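Local atomic coordinates of MaoC-like dehydratase (Phytophthora Capsici, PDB entry 3KH8), a protein that probably catalyses the reversible hydration of 2-enoyl thioesters to 3-hydroxyacyl thioesters, as a lyase of the MaoC-like family with the hot dog fold. Residues 84-89 / 128-133; 160-165 / 176-181; 200-205 / 294-299; 301-306 / 320-325. One frame throughout, in Å; residues are numbered along the deposited sequence.

How the contacts relate
From the N terminus, contact 1 comes first: the loop 84-89 turns back onto strand 123-132 and closes a stretch of 38 residues. Contact 2 is a hairpin between strands 158-169 and 172-184. It meets contact 1 directly, because strand 172-184 pairs with strand 123-132. Contact 3 closes the longest loop, bringing segment 200-205, ahead of strand 209-214, onto segment 294-299 of strand 290-297. Contact 4 is a second hairpin, made by strands 302-309 and 314-324, and its first strand pairs with strand 290-297. The four contacts follow in series, neither nested nor crossed. All reach one curled antiparallel sheet, where strand 274-281 joins the strands of contacts 1 and 4.

Contact 1: 84-89 / 128-133; sequences FPLYPV and QSVEIL
In this hot dog fold a turn packs on a strand of the curled sheet, with L86, P88 and V89 set against V130 and I132. The type I turn F84-Y87 leads into a 3-10 segment at 87-89, and the partner is strand 123-132. V130 is the main meeting point. With chi1 at 179°, CG2 is anti to the carbonyl carbon, and this branch meets both L86 and V89. V130 CG2 lies 3.7 Å from L86 CD1 and only 3.3 Å from V89 CG1, a tight carbon pair. Both side chains cross V130 at about a right angle. Further along the strand, I132 CD1 reaches P85 O at 3.5 Å. The same methyl, I132 CD1, is 4.2 Å from P88 CG. At the other end Q128 folds back on its own strand. Q128 NE2 donates to S129 O at 3.2 Å, from above the carbonyl plane, while Q128 OE1 has a weak bond from H125. Y62 of helix 56-65 and I277 of strand 274-281 also touch L86. All the touching residues are buried. Across the segments the grip is therefore van der Waals packing of methyl groups, the P88 ring and the P85 carbonyl oxygen, and depends on shape rather than on polar bonds.

Contact 2: 160-165 / 176-181; sequences LMETQT and KLISGS
Q164 and K176 are both extended and cross at a slant. Q164 CG is anti to the backbone N (chi1 179°), and the chain stays extended beyond it. This carries the amide to the end of the lysine, where Q164 OE1 is 3.3 Å from K176 CE. The ammonium is farther away, with K176 NZ 4.0 Å from Q164 OE1, so the aliphatic end of the lysine makes the touch. E162 lies across I178 on the same face of the sheet, and E162 CB meets I178 CG2 at 4.0 Å. The carboxylate of E162 continues to R194 in a salt bridge and also bonds S151. The two segments are the arms of the antiparallel hairpin 158-169 and 172-184, part of the curled hot dog sheet. Hydrogen-bonded pairs M161-S181, T163-S179 and T165-L177 each give two backbone bonds. The S179 N to T163 O bond is 2.8 Å long and almost straight (179°). These six residues turn their side chains to the opposite face, where T165 CB and L177 CB are 4.2 Å apart. L177 also touches V130 of strand 123-132. Near the start of segment 160-165, L160 CD1 lies 4.0 Å from G180 CA.

Contact 3: 200-205 / 294-299; sequences VQIPKR and RMWQEG
W296 CG is anti to the carbonyl carbon (chi1 -70°), which lays the indole against I202, P203 and R205. R205 starts with CG between its backbone N and carbonyl carbon (chi1 60°). Its chain then runs extended past the indole in the opposite direction. The contact lies at the surface of the MaoC-like half, where the loop before strand 209-214 folds over W296 of strand 290-297 in the hot dog sheet. One face of the indole takes two CH-pi contacts. I202 CG2 is 3.9 Å from the centroid of the W296 six-membered ring. P203 CD is 4.0 Å from the centroid of the W296 five-membered ring. At the ring edge W296 NE1 donates to R205 O at 2.8 Å, close to the indole plane but from above the carbonyl plane. This bond satisfies the indole N-H of a buried tryptophan. The R205 guanidinium stands nearly perpendicular to the indole, and W296 CD1 lies over the centre of one of its faces. R205 NH2 makes a salt bridge to E298 OE2 at 2.9 Å, straight (178°) and in the guanidinium plane. R205 NH1 has a second acid, D208, so the group is held between two carboxylates. D208 also accepts from Q297 N. Beyond the bridge, G299 N donates to Q297 OE1 at 3.0 Å, on a lone pair of the amide oxygen.

Contact 4: 301-306 / 320-325; sequences GKVLFQ and GEFVYT
The F305 ring has G320 CA over one face, 3.7 Å from the ring centroid. V303 O and F322 N lie at its edge, near the ring plane. F305 CG sits between its backbone N and carbonyl carbon (chi1 71°), and this folds the ring over G320 on the neighbouring strand. Y324 repeats the arrangement at the other end: G301 CA lies over a face, 4.2 Å from the Y324 ring centroid. V303 CG2 approaches this ring obliquely and is 3.6 Å from Y324 CE1. The F322 ring has V303 CB at its edge. The segments form an antiparallel hairpin of the hot dog sheet, and V303 and F305 pack on helix 251-266. Within it V303 and F322 are a hydrogen-bonded pair, with F322 N 2.7 Å from V303 O. On the other face of the sheet L304 CD2 touches E321 CB at 4.0 Å. Two waters bridge the strands. One links the backbone N of G301 to the hydroxyl of Y324, which also bonds Q297. The other accepts from K302 NZ at 3.0 Å and donates to E321 OE1. That carboxylate also forms a salt bridge with R278 of strand 274-281.

Contact 1: 84-89 / 128-133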
loop_
_atom_site.group_PDB
_atom_site.type_symbol
_atom_site.label_atom_id
_atom_site.label_comp_id
_atom_site.label_asym_id
_atom_site.label_seq_id
_atom_site.Cartn_x
_atom_site.Cartn_y
_atom_site.Cartn_z
ATOM N N PHE A 84 -10.560 0.994 9.253
ATOM C CA PHE A 84 -11.442 -0.119 8.907
ATOM C C PHE A 84 -11.548 -1.063 10.110
ATOM O O PHE A 84 -10.528 -1.402 10.714
ATOM C CB PHE A 84 -11.022 -0.868 7.637
ATOM C CG PHE A 84 -12.090 -1.799 7.136
ATOM C CD1 PHE A 84 -13.144 -1.312 6.367
ATOM C CD2 PHE A 84 -12.083 -3.142 7.495
ATOM C CE1 PHE A 84 -14.161 -2.160 5.934
ATOM C CE2 PHE A 84 -13.095 -4.000 7.067
ATOM C CZ PHE A 84 -14.134 -3.510 6.290
ATOM N N PRO A 85 -12.782 -1.465 10.480
ATOM C CA PRO A 85 -13.002 -2.164 11.755
ATOM C C PRO A 85 -12.206 -3.454 11.981
ATOM O O PRO A 85 -11.953 -3.814 13.133
ATOM C CB PRO A 85 -14.506 -2.451 11.733
ATOM C CG PRO A 85 -15.064 -1.325 10.952
ATOM C CD PRO A 85 -14.066 -1.123 9.836
ATOM N N LEU A 86 -11.812 -4.136 10.910
ATOM C CA LEU A 86 -11.039 -5.371 11.040
ATOM C C LEU A 86 -9.540 -5.140 11.278
ATOM O O LEU A 86 -8.809 -6.088 11.583
ATOM C CB LEU A 86 -11.239 -6.276 9.815
ATOM C CG LEU A 86 -10.891 -7.761 10.007
ATOM C CD1 LEU A 86 -11.943 -8.463 10.869
ATOM C CD2 LEU A 86 -10.733 -8.471 8.669
ATOM N N TYR A 87 -9.076 -3.896 11.148
ATOM C CA TYR A 87 -7.633 -3.620 11.238
ATOM C C TYR A 87 -6.886 -4.232 12.445
ATOM O O TYR A 87 -5.755 -4.691 12.279
ATOM C CB TYR A 87 -7.311 -2.117 11.082
ATOM C CG TYR A 87 -5.827 -1.830 11.197
ATOM C CD1 TYR A 87 -4.940 -2.260 10.214
ATOM C CD2 TYR A 87 -5.308 -1.157 12.302
ATOM C CE1 TYR A 87 -3.564 -2.015 10.320
ATOM C CE2 TYR A 87 -3.938 -0.909 12.419
ATOM C CZ TYR A 87 -3.079 -1.339 11.425
ATOM O OH TYR A 87 -1.731 -1.102 11.532
ATOM N N PRO A 88 -7.502 -4.262 13.650
ATOM C CA PRO A 88 -6.792 -4.867 14.791
ATOM C C PRO A 88 -6.154 -6.251 14.555
ATOM O O PRO A 88 -5.160 -6.564 15.205
ATOM C CB PRO A 88 -7.876 -4.937 15.867
ATOM C CG PRO A 88 -8.705 -3.745 15.599
ATOM C CD PRO A 88 -8.755 -3.617 14.094
ATOM N N VAL A 89 -6.684 -7.054 13.625
ATOM C CA VAL A 89 -6.081 -8.361 13.304
ATOM C C VAL A 89 -4.627 -8.267 12.835
ATOM O O VAL A 89 -3.880 -9.243 12.922
ATOM C CB VAL A 89 -6.891 -9.189 12.253
ATOM C CG1 VAL A 89 -8.315 -9.397 12.720
ATOM C CG2 VAL A 89 -6.852 -8.548 10.856
ATOM N N GLN A 128 -10.903 -17.337 12.810
ATOM C CA GLN A 128 -10.641 -15.998 13.331
ATOM C C GLN A 128 -11.903 -15.352 13.888
ATOM O O GLN A 128 -12.959 -15.374 13.254
ATOM C CB GLN A 128 -10.025 -15.092 12.256
ATOM C CG GLN A 128 -9.561 -13.727 12.785
ATOM C CD GLN A 128 -8.403 -13.851 13.762
ATOM O OE1 GLN A 128 -7.414 -14.520 13.477
ATOM N NE2 GLN A 128 -8.532 -13.218 14.921
ATOM N N SER A 129 -11.773 -14.775 15.075
ATOM C CA SER A 129 -12.836 -14.001 15.689
ATOM C C SER A 129 -12.307 -12.620 16.054
ATOM O O SER A 129 -11.182 -12.490 16.548
ATOM C CB SER A 129 -13.360 -14.709 16.939
ATOM O OG SER A 129 -14.324 -13.909 17.593
ATOM N N VAL A 130 -13.119 -11.598 15.791
ATOM C CA VAL A 130 -12.795 -10.218 16.140
ATOM C C VAL A 130 -13.992 -9.579 16.831
ATOM O O VAL A 130 -15.088 -9.529 16.269
ATOM C CB VAL A 130 -12.392 -9.381 14.896
ATOM C CG1 VAL A 130 -12.080 -7.941 15.286
ATOM C CG2 VAL A 130 -11.190 -9.999 14.199
ATOM N N GLU A 131 -13.777 -9.110 18.056
ATOM C CA GLU A 131 -14.795 -8.387 18.801
ATOM C C GLU A 131 -14.312 -6.970 19.087
ATOM O O GLU A 131 -13.263 -6.780 19.705
ATOM C CB GLU A 131 -15.130 -9.110 20.111
ATOM C CG GLU A 131 -16.306 -8.490 20.855
ATOM C CD GLU A 131 -16.561 -9.113 22.219
ATOM O OE1 GLU A 131 -15.898 -10.118 22.572
ATOM O OE2 GLU A 131 -17.440 -8.588 22.938
ATOM N N ILE A 132 -15.081 -5.980 18.634
ATOM C CA ILE A 132 -14.691 -4.581 18.781
ATOM C C ILE A 132 -15.445 -3.932 19.945
ATOM O O ILE A 132 -16.665 -3.760 19.891
ATOM C CB ILE A 132 -14.904 -3.773 17.469
ATOM C CG1 ILE A 132 -14.246 -4.478 16.268
ATOM C CG2 ILE A 132 -14.398 -2.330 17.620
ATOM C CD1 ILE A 132 -12.726 -4.701 16.404
ATOM N N LEU A 133 -14.705 -3.595 20.997
ATOM C CA LEU A 133 -15.265 -2.902 22.155
ATOM C C LEU A 133 -15.363 -1.398 21.898
ATOM O O LEU A 133 -16.355 -0.763 22.256
ATOM C CB LEU A 133 -14.432 -3.179 23.417
ATOM C CG LEU A 133 -14.400 -4.572 24.074
ATOM C CD1 LEU A 133 -15.770 -5.253 24.103
ATOM C CD2 LEU A 133 -13.338 -5.495 23.458
#

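Contact 2: 160-165 / 176-181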
loop_
_atom_site.group_PDB
_atom_site.type_symbol
_atom_site.label_atom_id
_atom_site.label_comp_id
_atom_site.label_asym_id
_atom_site.label_seq_id
_atom_site.Cartn_x
_atom_site.Cartn_y
_atom_site.Cartn_z
ATOM N N LEU A 160 -7.090 -28.214 17.526
ATOM C CA LEU A 160 -7.410 -26.788 17.430
ATOM C C LEU A 160 -6.843 -26.014 18.617
ATOM O O LEU A 160 -7.305 -26.167 19.753
ATOM C CB LEU A 160 -8.919 -26.545 17.301
ATOM C CG LEU A 160 -9.343 -25.068 17.205
ATOM C CD1 LEU A 160 -9.000 -24.466 15.844
ATOM C CD2 LEU A 160 -10.823 -24.894 17.510
ATOM N N MET A 161 -5.832 -25.192 18.341
ATOM C CA MET A 161 -5.278 -24.283 19.339
ATOM C C MET A 161 -5.863 -22.886 19.150
ATOM O O MET A 161 -5.749 -22.296 18.073
ATOM C CB MET A 161 -3.748 -24.238 19.250
ATOM C CG MET A 161 -3.092 -23.453 20.383
ATOM S SD MET A 161 -1.288 -23.500 20.369
ATOM C CE MET A 161 -0.904 -22.384 19.019
ATOM N N GLU A 162 -6.493 -22.366 20.198
ATOM C CA GLU A 162 -7.051 -21.018 20.163
ATOM C C GLU A 162 -6.177 -20.051 20.952
ATOM O O GLU A 162 -5.907 -20.276 22.132
ATOM C CB GLU A 162 -8.481 -20.996 20.701
ATOM C CG GLU A 162 -9.499 -21.729 19.834
ATOM C CD GLU A 162 -10.931 -21.461 20.267
ATOM O OE1 GLU A 162 -11.217 -21.529 21.482
ATOM O OE2 GLU A 162 -11.774 -21.182 19.390
ATOM N N THR A 163 -5.737 -18.988 20.283
ATOM C CA THR A 163 -4.921 -17.940 20.900
ATOM C C THR A 163 -5.701 -16.630 20.946
ATOM O O THR A 163 -6.099 -16.085 19.908
ATOM C CB THR A 163 -3.577 -17.738 20.153
ATOM O OG1 THR A 163 -2.829 -18.960 20.172
ATOM C CG2 THR A 163 -2.742 -16.630 20.797
ATOM N N GLN A 164 -5.919 -16.139 22.163
ATOM C CA GLN A 164 -6.655 -14.912 22.394
ATOM C C GLN A 164 -5.708 -13.723 22.513
ATOM O O GLN A 164 -4.644 -13.824 23.119
ATOM C CB GLN A 164 -7.496 -15.042 23.665
ATOM C CG GLN A 164 -8.294 -13.804 24.040
ATOM C CD GLN A 164 -9.117 -14.012 25.299
ATOM O OE1 GLN A 164 -9.982 -14.882 25.347
ATOM N NE2 GLN A 164 -8.846 -13.212 26.325
ATOM N N THR A 165 -6.112 -12.604 21.923
ATOM C CA THR A 165 -5.390 -11.345 22.066
ATOM C C THR A 165 -6.366 -10.262 22.496
ATOM O O THR A 165 -7.384 -10.036 21.843
ATOM C CB THR A 165 -4.684 -10.934 20.753
ATOM O OG1 THR A 165 -3.759 -11.955 20.374
ATOM C CG2 THR A 165 -3.928 -9.618 20.930
ATOM N N LYS A 176 -10.943 -7.574 21.166
ATOM C CA LYS A 176 -10.611 -8.934 21.561
ATOM C C LYS A 176 -10.575 -9.819 20.317
ATOM O O LYS A 176 -11.551 -9.891 19.561
ATOM C CB LYS A 176 -11.629 -9.452 22.580
ATOM C CG LYS A 176 -11.359 -10.857 23.102
ATOM C CD LYS A 176 -12.429 -11.261 24.103
ATOM C CE LYS A 176 -12.368 -12.744 24.401
ATOM N NZ LYS A 176 -13.569 -13.201 25.155
ATOM N N LEU A 177 -9.438 -10.473 20.107
ATOM C CA LEU A 177 -9.246 -11.355 18.963
ATOM C C LEU A 177 -9.045 -12.782 19.446
ATOM O O LEU A 177 -8.366 -13.011 20.445
ATOM C CB LEU A 177 -8.021 -10.933 18.140
ATOM C CG LEU A 177 -7.743 -9.456 17.827
ATOM C CD1 LEU A 177 -6.407 -9.322 17.099
ATOM C CD2 LEU A 177 -8.856 -8.833 17.013
ATOM N N ILE A 178 -9.644 -13.734 18.740
ATOM C CA ILE A 178 -9.333 -15.143 18.956
ATOM C C ILE A 178 -8.950 -15.783 17.628
ATOM O O ILE A 178 -9.739 -15.793 16.676
ATOM C CB ILE A 178 -10.494 -15.926 19.627
ATOM C CG1 ILE A 178 -10.840 -15.306 20.987
ATOM C CG2 ILE A 178 -10.121 -17.410 19.779
ATOM C CD1 ILE A 178 -12.211 -15.691 21.523
ATOM N N SER A 179 -7.723 -16.293 17.579
ATOM C CA SER A 179 -7.191 -16.962 16.404
ATOM C C SER A 179 -7.175 -18.468 16.632
ATOM O O SER A 179 -6.695 -18.937 17.667
ATOM C CB SER A 179 -5.774 -16.463 16.114
ATOM O OG SER A 179 -5.199 -17.161 15.022
ATOM N N GLY A 180 -7.699 -19.217 15.667
ATOM C CA GLY A 180 -7.702 -20.674 15.734
ATOM C C GLY A 180 -6.712 -21.296 14.768
ATOM O O GLY A 180 -6.828 -21.122 13.553
ATOM N N SER A 181 -5.726 -22.007 15.315
ATOM C CA SER A 181 -4.765 -22.760 14.507
ATOM C C SER A 181 -5.091 -24.246 14.547
ATOM O O SER A 181 -5.383 -24.796 15.611
ATOM C CB SER A 181 -3.332 -22.529 14.992
ATOM O OG SER A 181 -2.895 -21.216 14.694
#

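Contact 3: 200-205 / 294-299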
loop_
_atom_site.group_PDB
_atom_site.type_symbol
_atom_site.label_atom_id
_atom_site.label_comp_id
_atom_site.label_asym_id
_atom_site.label_seq_id
_atom_site.Cartn_x
_atom_site.Cartn_y
_atom_site.Cartn_z
ATOM N N VAL A 200 -21.905 -22.083 13.787
ATOM C CA VAL A 200 -22.679 -21.320 12.816
ATOM C C VAL A 200 -23.289 -22.245 11.762
ATOM O O VAL A 200 -22.581 -22.993 11.084
ATOM C CB VAL A 200 -21.825 -20.209 12.154
ATOM C CG1 VAL A 200 -22.603 -19.508 11.041
ATOM C CG2 VAL A 200 -21.367 -19.205 13.203
ATOM N N GLN A 201 -24.611 -22.200 11.652
ATOM C CA GLN A 201 -25.322 -22.951 10.627
ATOM C C GLN A 201 -25.730 -21.996 9.512
ATOM O O GLN A 201 -26.610 -21.160 9.693
ATOM C CB GLN A 201 -26.534 -23.680 11.226
ATOM C CG GLN A 201 -26.146 -24.723 12.275
ATOM C CD GLN A 201 -27.331 -25.374 12.984
ATOM O OE1 GLN A 201 -28.484 -25.257 12.563
ATOM N NE2 GLN A 201 -27.038 -26.076 14.068
ATOM N N ILE A 202 -25.056 -22.105 8.371
ATOM C CA ILE A 202 -25.385 -21.293 7.201
ATOM C C ILE A 202 -26.761 -21.730 6.678
ATOM O O ILE A 202 -26.973 -22.918 6.427
ATOM C CB ILE A 202 -24.299 -21.412 6.091
ATOM C CG1 ILE A 202 -22.940 -20.861 6.569
ATOM C CG2 ILE A 202 -24.758 -20.759 4.777
ATOM C CD1 ILE A 202 -22.942 -19.410 7.061
ATOM N N PRO A 203 -27.702 -20.775 6.545
ATOM C CA PRO A 203 -29.063 -21.107 6.103
ATOM C C PRO A 203 -29.085 -21.699 4.699
ATOM O O PRO A 203 -28.250 -21.348 3.867
ATOM C CB PRO A 203 -29.785 -19.754 6.127
ATOM C CG PRO A 203 -28.988 -18.907 7.067
ATOM C CD PRO A 203 -27.567 -19.341 6.862
ATOM N N LYS A 204 -30.034 -22.598 4.450
ATOM C CA LYS A 204 -30.143 -23.279 3.159
ATOM C C LYS A 204 -30.871 -22.429 2.120
ATOM O O LYS A 204 -30.762 -22.666 0.915
ATOM C CB LYS A 204 -30.825 -24.641 3.328
ATOM C CG LYS A 204 -30.007 -25.652 4.141
ATOM C CD LYS A 204 -28.667 -25.949 3.474
ATOM C CE LYS A 204 -27.829 -26.927 4.281
ATOM N NZ LYS A 204 -26.566 -27.262 3.557
ATOM N N ARG A 205 -31.601 -21.429 2.596
ATOM C CA ARG A 205 -32.302 -20.495 1.725
ATOM C C ARG A 205 -31.328 -19.662 0.882
ATOM O O ARG A 205 -30.128 -19.597 1.170
ATOM C CB ARG A 205 -33.214 -19.585 2.557
ATOM C CG ARG A 205 -32.482 -18.735 3.597
ATOM C CD ARG A 205 -33.439 -18.220 4.667
ATOM N NE ARG A 205 -32.808 -17.254 5.568
ATOM C CZ ARG A 205 -32.650 -15.966 5.280
ATOM N NH1 ARG A 205 -33.068 -15.496 4.115
ATOM N NH2 ARG A 205 -32.072 -15.148 6.150
ATOM N N ARG A 294 -21.757 -13.831 0.314
ATOM C CA ARG A 294 -23.177 -14.185 0.439
ATOM C C ARG A 294 -23.649 -13.840 1.842
ATOM O O ARG A 294 -23.051 -14.284 2.817
ATOM C CB ARG A 294 -23.388 -15.686 0.230
ATOM C CG ARG A 294 -22.847 -16.260 -1.058
ATOM C CD ARG A 294 -22.888 -17.780 -0.995
ATOM N NE ARG A 294 -22.646 -18.378 -2.304
ATOM C CZ ARG A 294 -22.358 -19.662 -2.505
ATOM N NH1 ARG A 294 -22.257 -20.498 -1.477
ATOM N NH2 ARG A 294 -22.157 -20.105 -3.735
ATOM N N MET A 295 -24.729 -13.069 1.947
ATOM C CA MET A 295 -25.183 -12.584 3.249
ATOM C C MET A 295 -26.636 -12.942 3.573
ATOM O O MET A 295 -27.538 -12.751 2.748
ATOM C CB MET A 295 -24.945 -11.072 3.371
ATOM C CG MET A 295 -23.459 -10.676 3.299
ATOM S SD MET A 295 -23.164 -8.920 2.994
ATOM C CE MET A 295 -23.485 -8.786 1.237
ATOM N N TRP A 296 -26.840 -13.472 4.776
ATOM C CA TRP A 296 -28.167 -13.847 5.259
ATOM C C TRP A 296 -28.514 -13.031 6.506
ATOM O O TRP A 296 -27.868 -13.168 7.549
ATOM C CB TRP A 296 -28.218 -15.337 5.611
ATOM C CG TRP A 296 -28.157 -16.302 4.452
ATOM C CD1 TRP A 296 -29.221 -16.856 3.790
ATOM C CD2 TRP A 296 -26.978 -16.862 3.854
ATOM N NE1 TRP A 296 -28.776 -17.712 2.808
ATOM C CE2 TRP A 296 -27.406 -17.734 2.824
ATOM C CE3 TRP A 296 -25.601 -16.705 4.079
ATOM C CZ2 TRP A 296 -26.506 -18.452 2.024
ATOM C CZ3 TRP A 296 -24.706 -17.414 3.279
ATOM C CH2 TRP A 296 -25.164 -18.276 2.263
ATOM N N GLN A 297 -29.526 -12.177 6.377
ATOM C CA GLN A 297 -30.068 -11.423 7.507
ATOM C C GLN A 297 -30.839 -12.377 8.416
ATOM O O GLN A 297 -31.758 -13.065 7.969
ATOM C CB GLN A 297 -30.976 -10.291 6.995
ATOM C CG GLN A 297 -31.738 -9.507 8.074
ATOM C CD GLN A 297 -30.839 -8.637 8.934
ATOM O OE1 GLN A 297 -30.542 -8.973 10.081
ATOM N NE2 GLN A 297 -30.393 -7.517 8.379
ATOM N N GLU A 298 -30.446 -12.436 9.685
ATOM C CA GLU A 298 -31.123 -13.298 10.653
ATOM C C GLU A 298 -31.892 -12.503 11.710
ATOM O O GLU A 298 -32.500 -13.081 12.610
ATOM C CB GLU A 298 -30.141 -14.280 11.300
ATOM C CG GLU A 298 -29.572 -15.313 10.332
ATOM C CD GLU A 298 -30.614 -16.302 9.841
ATOM O OE1 GLU A 298 -30.950 -17.237 10.597
ATOM O OE2 GLU A 298 -31.087 -16.155 8.696
ATOM N N GLY A 299 -31.869 -11.180 11.589
ATOM C CA GLY A 299 -32.559 -10.302 12.531
ATOM C C GLY A 299 -31.787 -10.134 13.824
ATOM O O GLY A 299 -30.793 -10.830 14.064
#

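Contact 4: 301-306 / 320-325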
loop_
_atom_site.group_PDB
_atom_site.type_symbol
_atom_site.label_atom_id
_atom_site.label_comp_id
_atom_site.label_asym_id
_atom_site.label_seq_id
_atom_site.Cartn_x
_atom_site.Cartn_y
_atom_site.Cartn_z
ATOM N N GLY A 301 -29.793 -7.920 14.666
ATOM C CA GLY A 301 -28.434 -7.444 14.408
ATOM C C GLY A 301 -27.431 -8.548 14.128
ATOM O O GLY A 301 -26.236 -8.372 14.365
ATOM N N LYS A 302 -27.912 -9.683 13.623
ATOM C CA LYS A 302 -27.035 -10.811 13.300
ATOM C C LYS A 302 -27.117 -11.190 11.827
ATOM O O LYS A 302 -28.207 -11.385 11.283
ATOM C CB LYS A 302 -27.337 -12.024 14.190
ATOM C CG LYS A 302 -26.314 -13.155 14.071
ATOM C CD LYS A 302 -26.663 -14.365 14.936
ATOM C CE LYS A 302 -27.687 -15.269 14.254
ATOM N NZ LYS A 302 -27.814 -16.572 14.959
ATOM N N VAL A 303 -25.952 -11.291 11.191
ATOM C CA VAL A 303 -25.861 -11.678 9.786
ATOM C C VAL A 303 -24.935 -12.874 9.625
ATOM O O VAL A 303 -23.789 -12.861 10.095
ATOM C CB VAL A 303 -25.369 -10.509 8.888
ATOM C CG1 VAL A 303 -25.289 -10.935 7.417
ATOM C CG2 VAL A 303 -26.274 -9.304 9.038
ATOM N N LEU A 304 -25.440 -13.908 8.964
ATOM C CA LEU A 304 -24.619 -15.056 8.624
ATOM C C LEU A 304 -24.107 -14.878 7.200
ATOM O O LEU A 304 -24.773 -14.249 6.368
ATOM C CB LEU A 304 -25.392 -16.369 8.810
ATOM C CG LEU A 304 -25.978 -16.611 10.213
ATOM C CD1 LEU A 304 -26.630 -17.980 10.313
ATOM C CD2 LEU A 304 -24.933 -16.443 11.329
ATOM N N PHE A 305 -22.911 -15.391 6.929
ATOM C CA PHE A 305 -22.285 -15.155 5.632
ATOM C C PHE A 305 -21.233 -16.174 5.230
ATOM O O PHE A 305 -20.702 -16.911 6.068
ATOM C CB PHE A 305 -21.705 -13.735 5.558
ATOM C CG PHE A 305 -20.492 -13.523 6.417
ATOM C CD1 PHE A 305 -20.625 -13.155 7.750
ATOM C CD2 PHE A 305 -19.213 -13.686 5.886
ATOM C CE1 PHE A 305 -19.503 -12.951 8.545
ATOM C CE2 PHE A 305 -18.082 -13.491 6.674
ATOM C CZ PHE A 305 -18.228 -13.115 8.003
ATOM N N GLN A 306 -20.957 -16.205 3.930
ATOM C CA GLN A 306 -19.855 -16.962 3.361
ATOM C C GLN A 306 -19.149 -16.089 2.337
ATOM O O GLN A 306 -19.765 -15.195 1.751
ATOM C CB GLN A 306 -20.368 -18.208 2.643
ATOM C CG GLN A 306 -21.049 -19.256 3.516
ATOM C CD GLN A 306 -21.548 -20.422 2.686
ATOM O OE1 GLN A 306 -22.275 -20.233 1.710
ATOM N NE2 GLN A 306 -21.142 -21.631 3.053
ATOM N N GLY A 320 -19.601 -17.856 8.706
ATOM C CA GLY A 320 -19.463 -16.461 9.091
ATOM C C GLY A 320 -20.625 -15.947 9.914
ATOM O O GLY A 320 -21.786 -16.136 9.546
ATOM N N GLU A 321 -20.304 -15.312 11.039
ATOM C CA GLU A 321 -21.301 -14.643 11.868
ATOM C C GLU A 321 -20.876 -13.202 12.134
ATOM O O GLU A 321 -19.810 -12.951 12.697
ATOM C CB GLU A 321 -21.515 -15.388 13.187
ATOM C CG GLU A 321 -22.500 -14.702 14.126
ATOM C CD GLU A 321 -22.545 -15.353 15.489
ATOM O OE1 GLU A 321 -23.221 -16.389 15.631
ATOM O OE2 GLU A 321 -21.899 -14.822 16.417
ATOM N N PHE A 322 -21.719 -12.266 11.718
ATOM C CA PHE A 322 -21.457 -10.841 11.872
ATOM C C PHE A 322 -22.513 -10.234 12.789
ATOM O O PHE A 322 -23.707 -10.466 12.600
ATOM C CB PHE A 322 -21.485 -10.164 10.499
ATOM C CG PHE A 322 -21.302 -8.666 10.535
ATOM C CD1 PHE A 322 -22.285 -7.825 10.021
ATOM C CD2 PHE A 322 -20.142 -8.100 11.056
ATOM C CE1 PHE A 322 -22.123 -6.441 10.038
ATOM C CE2 PHE A 322 -19.971 -6.722 11.079
ATOM C CZ PHE A 322 -20.961 -5.888 10.566
ATOM N N VAL A 323 -22.068 -9.474 13.784
ATOM C CA VAL A 323 -22.985 -8.772 14.680
ATOM C C VAL A 323 -22.792 -7.264 14.544
ATOM O O VAL A 323 -21.670 -6.759 14.636
ATOM C CB VAL A 323 -22.835 -9.234 16.160
ATOM C CG1 VAL A 323 -23.791 -8.467 17.078
ATOM C CG2 VAL A 323 -23.073 -10.740 16.280
ATOM N N TYR A 324 -23.894 -6.561 14.304
ATOM C CA TYR A 324 -23.875 -5.113 14.167
ATOM C C TYR A 324 -24.995 -4.466 14.986
ATOM O O TYR A 324 -25.967 -5.131 15.360
ATOM C CB TYR A 324 -23.970 -4.709 12.688
ATOM C CG TYR A 324 -25.326 -4.941 12.056
ATOM C CD1 TYR A 324 -25.732 -6.220 11.673
ATOM C CD2 TYR A 324 -26.203 -3.879 11.838
ATOM C CE1 TYR A 324 -26.978 -6.435 11.096
ATOM C CE2 TYR A 324 -27.452 -4.083 11.260
ATOM C CZ TYR A 324 -27.831 -5.363 10.893
ATOM O OH TYR A 324 -29.062 -5.571 10.326
ATOM N N THR A 325 -24.841 -3.172 15.266
ATOM C CA THR A 325 -25.880 -2.379 15.927
ATOM C C THR A 325 -27.016 -2.089 14.945
ATOM O O THR A 325 -26.795 -1.507 13.882
ATOM C CB THR A 325 -25.314 -1.052 16.491
ATOM O OG1 THR A 325 -24.197 -1.332 17.343
ATOM C CG2 THR A 325 -26.372 -0.304 17.294
HETATM O O HOH W 1 -30.755 -7.214 11.965
HETATM O O HOH W 2 -25.229 -17.917 14.432
#